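PDB 4H4N: hypothetical protein BA_2335 from Bacillus anthracis, which is of unknown function, a small all-beta protein of the BA_2335-like family whose chain folds into a two-stranded and a three-stranded antiparallel sheet. Local coordinates for residues 17-22 / 59-64; 22-27 / 54-59. One frame throughout, in Å; residues are numbered along the deposited sequence.

Contact 1 of 2, residues 17-22 / 59-64. With SO4 (sulfate ion), chain F.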
ATOM      1  N   SER A  17      -5.588   0.602 -10.565  1.00  8.06           N
ATOM      2  CA  SER A  17      -4.407  -0.013  -9.996  1.00  7.91           C
ATOM      3  C   SER A  17      -4.661  -0.578  -8.612  1.00  7.67           C
ATOM      4  O   SER A  17      -5.640  -0.259  -7.937  1.00  8.62           O
ATOM      5  CB  SER A  17      -3.273   1.031  -9.876  1.00  8.59           C
ATOM      6  OG  SER A  17      -2.891   1.573 -11.119  1.00  9.72           O
ATOM      7  N   LYS A  18      -3.727  -1.424  -8.197  1.00  7.54           N
ATOM      8  CA  LYS A  18      -3.612  -1.915  -6.843  1.00  7.88           C
ATOM      9  C   LYS A  18      -2.281  -1.418  -6.289  1.00  7.89           C
ATOM     10  O   LYS A  18      -1.241  -1.577  -6.918  1.00  9.91           O
ATOM     11  CB  LYS A  18      -3.643  -3.447  -6.817  1.00  9.00           C
ATOM     12  CG  LYS A  18      -3.424  -4.027  -5.414  1.00 11.10           C
ATOM     13  CD  LYS A  18      -3.370  -5.527  -5.362  1.00 12.97           C
ATOM     14  CE  LYS A  18      -4.729  -6.110  -5.603  1.00 15.13           C
ATOM     15  NZ  LYS A  18      -4.777  -7.554  -5.201  1.00 15.48           N
ATOM     16  N   LEU A  19      -2.313  -0.804  -5.121  1.00  7.20           N
ATOM     17  CA  LEU A  19      -1.116  -0.401  -4.412  1.00  7.53           C
ATOM     18  C   LEU A  19      -0.817  -1.442  -3.340  1.00  7.72           C
ATOM     19  O   LEU A  19      -1.678  -1.764  -2.525  1.00  9.19           O
ATOM     20  CB  LEU A  19      -1.309   0.955  -3.759  1.00  8.72           C
ATOM     21  CG  LEU A  19      -0.018   1.597  -3.218  1.00 10.36           C
ATOM     22  CD1 LEU A  19       0.870   2.113  -4.341  1.00 12.75           C
ATOM     23  CD2 LEU A  19      -0.343   2.688  -2.213  1.00 12.85           C
ATOM     24  N   LYS A  20       0.406  -1.959  -3.349  0.60  7.84           N
ATOM     25  CA  LYS A  20       0.874  -2.953  -2.390  0.60  8.35           C
ATOM     26  C   LYS A  20       1.896  -2.292  -1.482  0.60  7.87           C
ATOM     27  O   LYS A  20       2.926  -1.836  -1.968  0.60  8.87           O
ATOM     28  CB  LYS A  20       1.499  -4.138  -3.121  0.60  9.99           C
ATOM     29  CG  LYS A  20       0.549  -4.864  -4.080  0.60 12.49           C
ATOM     30  CD  LYS A  20       1.201  -6.118  -4.672  0.60 16.86           C
ATOM     31  CE  LYS A  20       0.238  -6.950  -5.499  0.60 19.52           C
ATOM     32  NZ  LYS A  20       0.813  -8.289  -5.824  0.60 21.86           N
ATOM     33  N   VAL A  21       1.622  -2.272  -0.180  1.00  8.03           N
ATOM     34  CA  VAL A  21       2.477  -1.643   0.808  1.00  8.27           C
ATOM     35  C   VAL A  21       3.139  -2.756   1.619  1.00  7.99           C
ATOM     36  O   VAL A  21       2.453  -3.590   2.197  1.00  9.88           O
ATOM     37  CB  VAL A  21       1.663  -0.729   1.746  1.00  9.49           C
ATOM     38  CG1 VAL A  21       2.574  -0.024   2.736  1.00 10.85           C
ATOM     39  CG2 VAL A  21       0.829   0.280   0.943  1.00 11.23           C
ATOM     40  N   THR A  22       4.464  -2.776   1.631  1.00  7.71           N
ATOM     41  CA  THR A  22       5.223  -3.746   2.398  1.00  7.98           C
ATOM     42  C   THR A  22       5.888  -3.050   3.568  1.00  7.33           C
ATOM     43  O   THR A  22       6.557  -2.038   3.397  1.00  7.90           O
ATOM     44  CB  THR A  22       6.289  -4.419   1.517  1.00  9.09           C
ATOM     45  OG1 THR A  22       5.664  -5.021   0.385  1.00 11.85           O
ATOM     46  CG2 THR A  22       7.023  -5.486   2.296  1.00 10.76           C
ATOM     47  N   THR A  59       6.301   0.861  -1.322  1.00  8.64           N
ATOM     48  CA  THR A  59       5.107   0.651  -2.104  1.00  8.95           C
ATOM     49  C   THR A  59       5.421   0.174  -3.508  1.00  8.37           C
ATOM     50  O   THR A  59       6.470   0.483  -4.085  1.00  9.47           O
ATOM     51  CB  THR A  59       4.253   1.933  -2.188  1.00 10.63           C
ATOM     52  OG1 THR A  59       4.970   2.945  -2.889  1.00 14.13           O
ATOM     53  CG2 THR A  59       3.892   2.447  -0.823  1.00 12.25           C
ATOM     54  N   GLU A  60       4.465  -0.551  -4.068  1.00  8.39           N
ATOM     55  CA  GLU A  60       4.478  -1.027  -5.435  1.00  9.17           C
ATOM     56  C   GLU A  60       3.103  -0.798  -6.032  1.00  8.15           C
ATOM     57  O   GLU A  60       2.100  -0.964  -5.357  1.00  9.91           O
ATOM     58  CB  GLU A  60       4.738  -2.552  -5.497  1.00 10.41           C
ATOM     59  CG  GLU A  60       6.105  -2.965  -5.074  1.00 11.28           C
ATOM     60  CD  GLU A  60       6.204  -4.452  -4.911  1.00 12.14           C
ATOM     61  OE1 GLU A  60       5.602  -4.976  -3.939  1.00 15.30           O
ATOM     62  OE2 GLU A  60       6.924  -5.108  -5.703  1.00 11.63           O
ATOM     63  N   VAL A  61       3.062  -0.503  -7.324  1.00  8.67           N
ATOM     64  CA  VAL A  61       1.811  -0.343  -8.059  1.00  9.17           C
ATOM     65  C   VAL A  61       1.674  -1.477  -9.051  1.00  8.51           C
ATOM     66  O   VAL A  61       2.621  -1.788  -9.776  1.00 10.23           O
ATOM     67  CB  VAL A  61       1.804   1.000  -8.814  1.00 10.78           C
ATOM     68  CG1 VAL A  61       0.558   1.113  -9.703  1.00 12.52           C
ATOM     69  CG2 VAL A  61       1.917   2.159  -7.870  1.00 13.12           C
ATOM     70  N   ARG A  62       0.496  -2.083  -9.094  1.00  8.59           N
ATOM     71  CA  ARG A  62       0.187  -3.092 -10.079  1.00  8.96           C
ATOM     72  C   ARG A  62      -1.107  -2.705 -10.784  1.00  8.64           C
ATOM     73  O   ARG A  62      -1.897  -1.941 -10.263  1.00  8.67           O
ATOM     74  CB  ARG A  62       0.094  -4.453  -9.424  1.00 10.77           C
ATOM     75  CG  ARG A  62       1.421  -4.837  -8.750  1.00 12.18           C
ATOM     76  CD  ARG A  62       2.655  -4.891  -9.710  1.00 13.63           C
ATOM     77  NE  ARG A  62       3.876  -5.138  -8.950  1.00 13.77           N
ATOM     78  CZ  ARG A  62       4.207  -6.336  -8.493  1.00 14.83           C
ATOM     79  NH1 ARG A  62       3.455  -7.387  -8.776  1.00 18.59           N
ATOM     80  NH2 ARG A  62       5.288  -6.511  -7.772  1.00 16.28           N
ATOM     81  N   SER A  63      -1.305  -3.243 -11.976  1.00  9.24           N
ATOM     82  CA  SER A  63      -2.447  -2.908 -12.783  1.00  9.67           C
ATOM     83  C   SER A  63      -3.647  -3.783 -12.476  1.00 10.65           C
ATOM     84  O   SER A  63      -3.506  -4.970 -12.199  1.00 12.67           O
ATOM     85  CB  SER A  63      -2.076  -3.098 -14.249  1.00 10.52           C
ATOM     86  OG  SER A  63      -3.141  -2.776 -15.117  1.00 12.57           O
ATOM     87  N   LEU A  64      -4.843  -3.189 -12.557  1.00 11.00           N
ATOM     88  CA  LEU A  64      -6.127  -3.943 -12.493  1.00 13.32           C
ATOM     89  C   LEU A  64      -6.702  -4.307 -13.863  1.00 15.49           C
ATOM     90  O   LEU A  64      -7.891  -4.669 -13.977  1.00 16.77           O
ATOM     91  CB  LEU A  64      -7.202  -3.192 -11.731  1.00 13.00           C
ATOM     92  CG  LEU A  64      -6.887  -2.897 -10.302  1.00 13.70           C
ATOM     93  CD1 LEU A  64      -8.067  -2.188  -9.664  1.00 16.01           C
ATOM     94  CD2 LEU A  64      -6.580  -4.157  -9.539  1.00 15.25           C
TER
HETATM   95  S   SO4 F 105       4.464  -9.713  -6.281  0.50 32.14           S
HETATM   96  O1  SO4 F 105       4.127 -10.173  -7.622  0.50 32.27           O
HETATM   97  O2  SO4 F 105       3.258  -9.180  -5.661  0.50 31.78           O
HETATM   98  O3  SO4 F 105       5.495  -8.681  -6.333  0.50 31.97           O
HETATM   99  O4  SO4 F 105       4.955 -10.845  -5.499  0.50 32.37           O
HETATM  100  O   HOH W   1       5.169  -3.420  -1.692  1.00 16.42           O
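K20 and R62 both set CG anti to their own carbonyl carbon (chi1 -60° in each), but K20 then runs extended while R62 folds back at chi2 (-59°), so the two chains cross at about a right angle, K20 CE against R62 CG. Their like charges end up close, K20 NZ 4.1 Å from R62 NH1, and a sulfate ion, probably from the crystallisation liquor, bridges them and probably eases their repulsion. K20 NZ grips sulfate O2 at 2.6 Å; R62 NH1 reaches O1 in the guanidinium plane, almost straight, and R62 NH2 takes O3. R62 NH2 also makes a salt bridge to E60 OE2 at 3.0 Å, approaching from above the carboxylate plane in a bent bond. E60 OE1 accepts from a water that also donates to K20 O and accepts from T22 OG1, and T22 OG1 is also hydrogen-bonded to N33 OD1. Long, charged chains suit this face, where their ends can reach ions.

Beneath them the backbones pair antiparallel: K18 N and R62 O bond at 2.8 Å, reciprocated by R62 N to K18 O, and K20 and E60 do likewise. On the other face L19, V21 and V61 are apolar and branched, with no polar ends to satisfy: L19, CG anti to N (chi1 -169°), lays CD1 against V61 CG2 at 3.7 Å, and V21 lies alongside T59. Past the strand end, L64 folds back over the S17 backbone, CD2 near K18 CB.

Strand 17-24 is the middle strand, with 30-38 bonded along its other edge, while L19, V21 and T59 pack on F11 of strand 9-13.

Contact 2 of 2, residues 22-27 / 54-59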
ATOM      1  N   THR A  22       4.464  -2.776   1.631  1.00  7.71           N
ATOM      2  CA  THR A  22       5.223  -3.746   2.398  1.00  7.98           C
ATOM      3  C   THR A  22       5.888  -3.050   3.568  1.00  7.33           C
ATOM      4  O   THR A  22       6.557  -2.038   3.397  1.00  7.90           O
ATOM      5  CB  THR A  22       6.289  -4.419   1.517  1.00  9.09           C
ATOM      6  OG1 THR A  22       5.664  -5.021   0.385  1.00 11.85           O
ATOM      7  CG2 THR A  22       7.023  -5.486   2.296  1.00 10.76           C
ATOM      8  N   PHE A  23       5.694  -3.601   4.758  1.00  7.22           N
ATOM      9  CA  PHE A  23       6.307  -3.104   5.983  1.00  7.53           C
ATOM     10  C   PHE A  23       7.526  -3.947   6.307  1.00  7.95           C
ATOM     11  O   PHE A  23       7.469  -5.179   6.246  1.00  9.15           O
ATOM     12  CB  PHE A  23       5.302  -3.186   7.145  1.00  8.17           C
ATOM     13  CG  PHE A  23       4.139  -2.236   6.990  1.00  8.40           C
ATOM     14  CD1 PHE A  23       4.253  -0.922   7.388  1.00  9.50           C
ATOM     15  CD2 PHE A  23       2.946  -2.636   6.439  1.00  9.66           C
ATOM     16  CE1 PHE A  23       3.191  -0.028   7.255  1.00 10.65           C
ATOM     17  CE2 PHE A  23       1.886  -1.747   6.294  1.00 11.35           C
ATOM     18  CZ  PHE A  23       2.016  -0.449   6.707  1.00 11.04           C
ATOM     19  N   PHE A  24       8.618  -3.279   6.663  1.00  7.76           N
ATOM     20  CA  PHE A  24       9.907  -3.902   6.932  1.00  8.10           C
ATOM     21  C   PHE A  24      10.374  -3.596   8.334  1.00  7.90           C
ATOM     22  O   PHE A  24      10.072  -2.547   8.895  1.00  8.54           O
ATOM     23  CB  PHE A  24      10.978  -3.366   5.959  1.00  8.87           C
ATOM     24  CG  PHE A  24      10.735  -3.714   4.514  1.00  8.98           C
ATOM     25  CD1 PHE A  24      11.228  -4.881   3.955  1.00 10.58           C
ATOM     26  CD2 PHE A  24       9.982  -2.876   3.699  1.00  9.33           C
ATOM     27  CE1 PHE A  24      10.997  -5.189   2.631  1.00 11.29           C
ATOM     28  CE2 PHE A  24       9.764  -3.191   2.373  1.00 10.68           C
ATOM     29  CZ  PHE A  24      10.287  -4.338   1.837  1.00 11.17           C
ATOM     30  N   GLY A  25      11.168  -4.515   8.884  1.00  8.39           N
ATOM     31  CA  GLY A  25      11.768  -4.344  10.189  1.00  8.74           C
ATOM     32  C   GLY A  25      13.230  -3.936  10.118  1.00  8.27           C
ATOM     33  O   GLY A  25      13.763  -3.594   9.064  1.00  8.88           O
ATOM     34  N   PRO A  26      13.912  -3.971  11.276  1.00  8.85           N
ATOM     35  CA  PRO A  26      15.279  -3.429  11.377  1.00  9.14           C
ATOM     36  C   PRO A  26      16.296  -4.139  10.532  1.00  9.15           C
ATOM     37  O   PRO A  26      17.287  -3.543  10.129  1.00 10.02           O
ATOM     38  CB  PRO A  26      15.643  -3.603  12.857  1.00 10.18           C
ATOM     39  CG  PRO A  26      14.642  -4.498  13.428  1.00 12.03           C
ATOM     40  CD  PRO A  26      13.403  -4.409  12.587  1.00  9.71           C
ATOM     41  N   TYR A  27      16.047  -5.417  10.269  0.50  9.15           N
ATOM     42  CA  TYR A  27      16.944  -6.265   9.510  0.50  9.72           C
ATOM     43  C   TYR A  27      16.495  -6.420   8.078  0.50  9.83           C
ATOM     44  O   TYR A  27      16.842  -7.404   7.433  0.50 10.40           O
ATOM     45  CB  TYR A  27      17.007  -7.642  10.153  0.50 10.23           C
ATOM     46  CG  TYR A  27      17.256  -7.567  11.628  0.50 10.21           C
ATOM     47  CD1 TYR A  27      18.507  -7.237  12.124  0.50 10.74           C
ATOM     48  CD2 TYR A  27      16.237  -7.812  12.525  0.50 11.20           C
ATOM     49  CE1 TYR A  27      18.737  -7.160  13.489  0.50 11.80           C
ATOM     50  CE2 TYR A  27      16.452  -7.733  13.878  0.50 11.92           C
ATOM     51  CZ  TYR A  27      17.702  -7.420  14.365  0.50 12.57           C
ATOM     52  OH  TYR A  27      17.892  -7.358  15.724  0.50 14.43           O
ATOM     53  N   TYR A  54       6.692  -1.020  12.773  1.00 12.30           N
ATOM     54  CA  TYR A  54       7.528  -1.158  11.581  1.00 11.40           C
ATOM     55  C   TYR A  54       8.671  -0.166  11.605  1.00 10.32           C
ATOM     56  O   TYR A  54       8.633   0.833  12.306  1.00 11.77           O
ATOM     57  CB  TYR A  54       6.682  -0.951  10.294  1.00 11.40           C
ATOM     58  CG  TYR A  54       6.252   0.478  10.059  1.00 11.69           C
ATOM     59  CD1 TYR A  54       5.121   0.994  10.661  1.00 13.70           C
ATOM     60  CD2 TYR A  54       7.004   1.321   9.258  1.00 12.00           C
ATOM     61  CE1 TYR A  54       4.747   2.305  10.458  1.00 14.66           C
ATOM     62  CE2 TYR A  54       6.634   2.637   9.045  1.00 13.70           C
ATOM     63  CZ  TYR A  54       5.515   3.128   9.647  1.00 14.58           C
ATOM     64  OH  TYR A  54       5.165   4.444   9.443  1.00 18.32           O
ATOM     65  N   THR A  55       9.686  -0.454  10.803  1.00  9.23           N
ATOM     66  CA  THR A  55      10.820   0.422  10.630  1.00  9.45           C
ATOM     67  C   THR A  55      10.669   1.311   9.390  1.00  8.97           C
ATOM     68  O   THR A  55      10.922   2.519   9.462  1.00 10.27           O
ATOM     69  CB  THR A  55      12.108  -0.403  10.599  1.00  9.94           C
ATOM     70  OG1 THR A  55      12.224  -1.135  11.838  1.00 11.35           O
ATOM     71  CG2 THR A  55      13.301   0.464  10.400  1.00 11.31           C
ATOM     72  N   LYS A  56      10.287   0.714   8.268  1.00  9.01           N
ATOM     73  CA  LYS A  56       9.968   1.505   7.080  1.00  9.33           C
ATOM     74  C   LYS A  56       8.942   0.733   6.269  1.00  8.39           C
ATOM     75  O   LYS A  56       8.673  -0.435   6.543  1.00  8.99           O
ATOM     76  CB  LYS A  56      11.182   1.792   6.195  1.00 10.94           C
ATOM     77  CG  LYS A  56      11.715   0.582   5.488  1.00 12.82           C
ATOM     78  CD  LYS A  56      12.580   0.968   4.297  1.00 14.37           C
ATOM     79  CE  LYS A  56      13.050  -0.260   3.543  1.00 15.39           C
ATOM     80  NZ  LYS A  56      13.829   0.144   2.327  1.00 15.19           N
ATOM     81  N   TYR A  57       8.333   1.420   5.306  1.00  8.02           N
ATOM     82  CA  TYR A  57       7.504   0.752   4.328  1.00  7.75           C
ATOM     83  C   TYR A  57       7.983   1.136   2.937  1.00  7.72           C
ATOM     84  O   TYR A  57       8.651   2.149   2.743  1.00  8.70           O
ATOM     85  CB  TYR A  57       6.002   1.064   4.512  1.00  8.77           C
ATOM     86  CG  TYR A  57       5.618   2.483   4.234  1.00  9.19           C
ATOM     87  CD1 TYR A  57       5.425   2.914   2.935  1.00  9.94           C
ATOM     88  CD2 TYR A  57       5.444   3.392   5.249  1.00 11.67           C
ATOM     89  CE1 TYR A  57       5.113   4.229   2.641  1.00 12.08           C
ATOM     90  CE2 TYR A  57       5.105   4.718   4.971  1.00 13.18           C
ATOM     91  CZ  TYR A  57       4.939   5.126   3.663  1.00 13.01           C
ATOM     92  OH  TYR A  57       4.605   6.439   3.400  1.00 17.00           O
ATOM     93  N   GLU A  58       7.618   0.306   1.975  1.00  7.44           N
ATOM     94  CA  GLU A  58       7.798   0.613   0.556  1.00  8.01           C
ATOM     95  C   GLU A  58       6.495   0.280  -0.154  1.00  8.12           C
ATOM     96  O   GLU A  58       5.677  -0.480   0.344  1.00  9.44           O
ATOM     97  CB  GLU A  58       8.942  -0.182  -0.063  1.00  8.75           C
ATOM     98  CG  GLU A  58      10.275   0.042   0.596  1.00  9.58           C
ATOM     99  CD  GLU A  58      10.921   1.401   0.342  1.00 11.06           C
ATOM    100  OE1 GLU A  58      10.403   2.225  -0.434  1.00 12.35           O
ATOM    101  OE2 GLU A  58      11.990   1.630   0.949  1.00 13.81           O
ATOM    102  N   THR A  59       6.301   0.861  -1.322  1.00  8.64           N
ATOM    103  CA  THR A  59       5.107   0.651  -2.104  1.00  8.95           C
ATOM    104  C   THR A  59       5.421   0.174  -3.508  1.00  8.37           C
ATOM    105  O   THR A  59       6.470   0.483  -4.085  1.00  9.47           O
ATOM    106  CB  THR A  59       4.253   1.933  -2.188  1.00 10.63           C
ATOM    107  OG1 THR A  59       4.970   2.945  -2.889  1.00 14.13           O
ATOM    108  CG2 THR A  59       3.892   2.447  -0.823  1.00 12.25           C
TER
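F23 turns the edge of its ring, through CD1, onto one face of the Y54 ring, an edge-to-face pair with centroids 5.2 Å apart and planes at 62°. Y54 takes the crowded chi1 position (72°), CG between backbone N and carbonyl carbon, as does Y57, whose CB lies 3.9 Å from F23 CD1. Y54 and Y57 reach strand 9-13, Y54 on I9 and Y57 edge-to-face with F11, while buried F23 packs on T32 and V34 of strand 30-38; large rings suit a face turned to the other sheet.

On the other face F24 lies alongside K56, while E58 crosses it at about a right angle, its CG 3.7 Å from F24 CE2. K56 runs extended and E58 bends at chi2, so K56 NZ meets the anti lone pair of E58 OE2 at 2.7 Å, a salt bridge with NZ above the face of the F24 ring, too far for more than a weak cation-pi attraction.

The backbones bond reciprocally between T22 and E58, and F24 N donates to K56 O. F24 O receives two N-H groups, from T55 N at 2.9 Å and, weakly, K56 N. Two residues thus face one, a classic beta bulge where this antiparallel pair ends.

From the N terminus the chain runs through strand 9-13 into strand 17-24, whose first part belongs to contact 1 and whose last part, with the loop residues after it, to contact 2. It then makes strands 30-38 and 44-48 before returning as strand 56-63. Contact 2 closes the shorter loop, with 26 residues between its segments, and contact 1 the longer one around it, with 36. The two are successive parts of one antiparallel ladder, sharing T22 and T59, with V21 CG1 of contact 1 packed on Y57 CB of contact 2. Together they fix edge strand 56-63 to the central strand, and their side chains reach strand 9-13 of the two-stranded sheet.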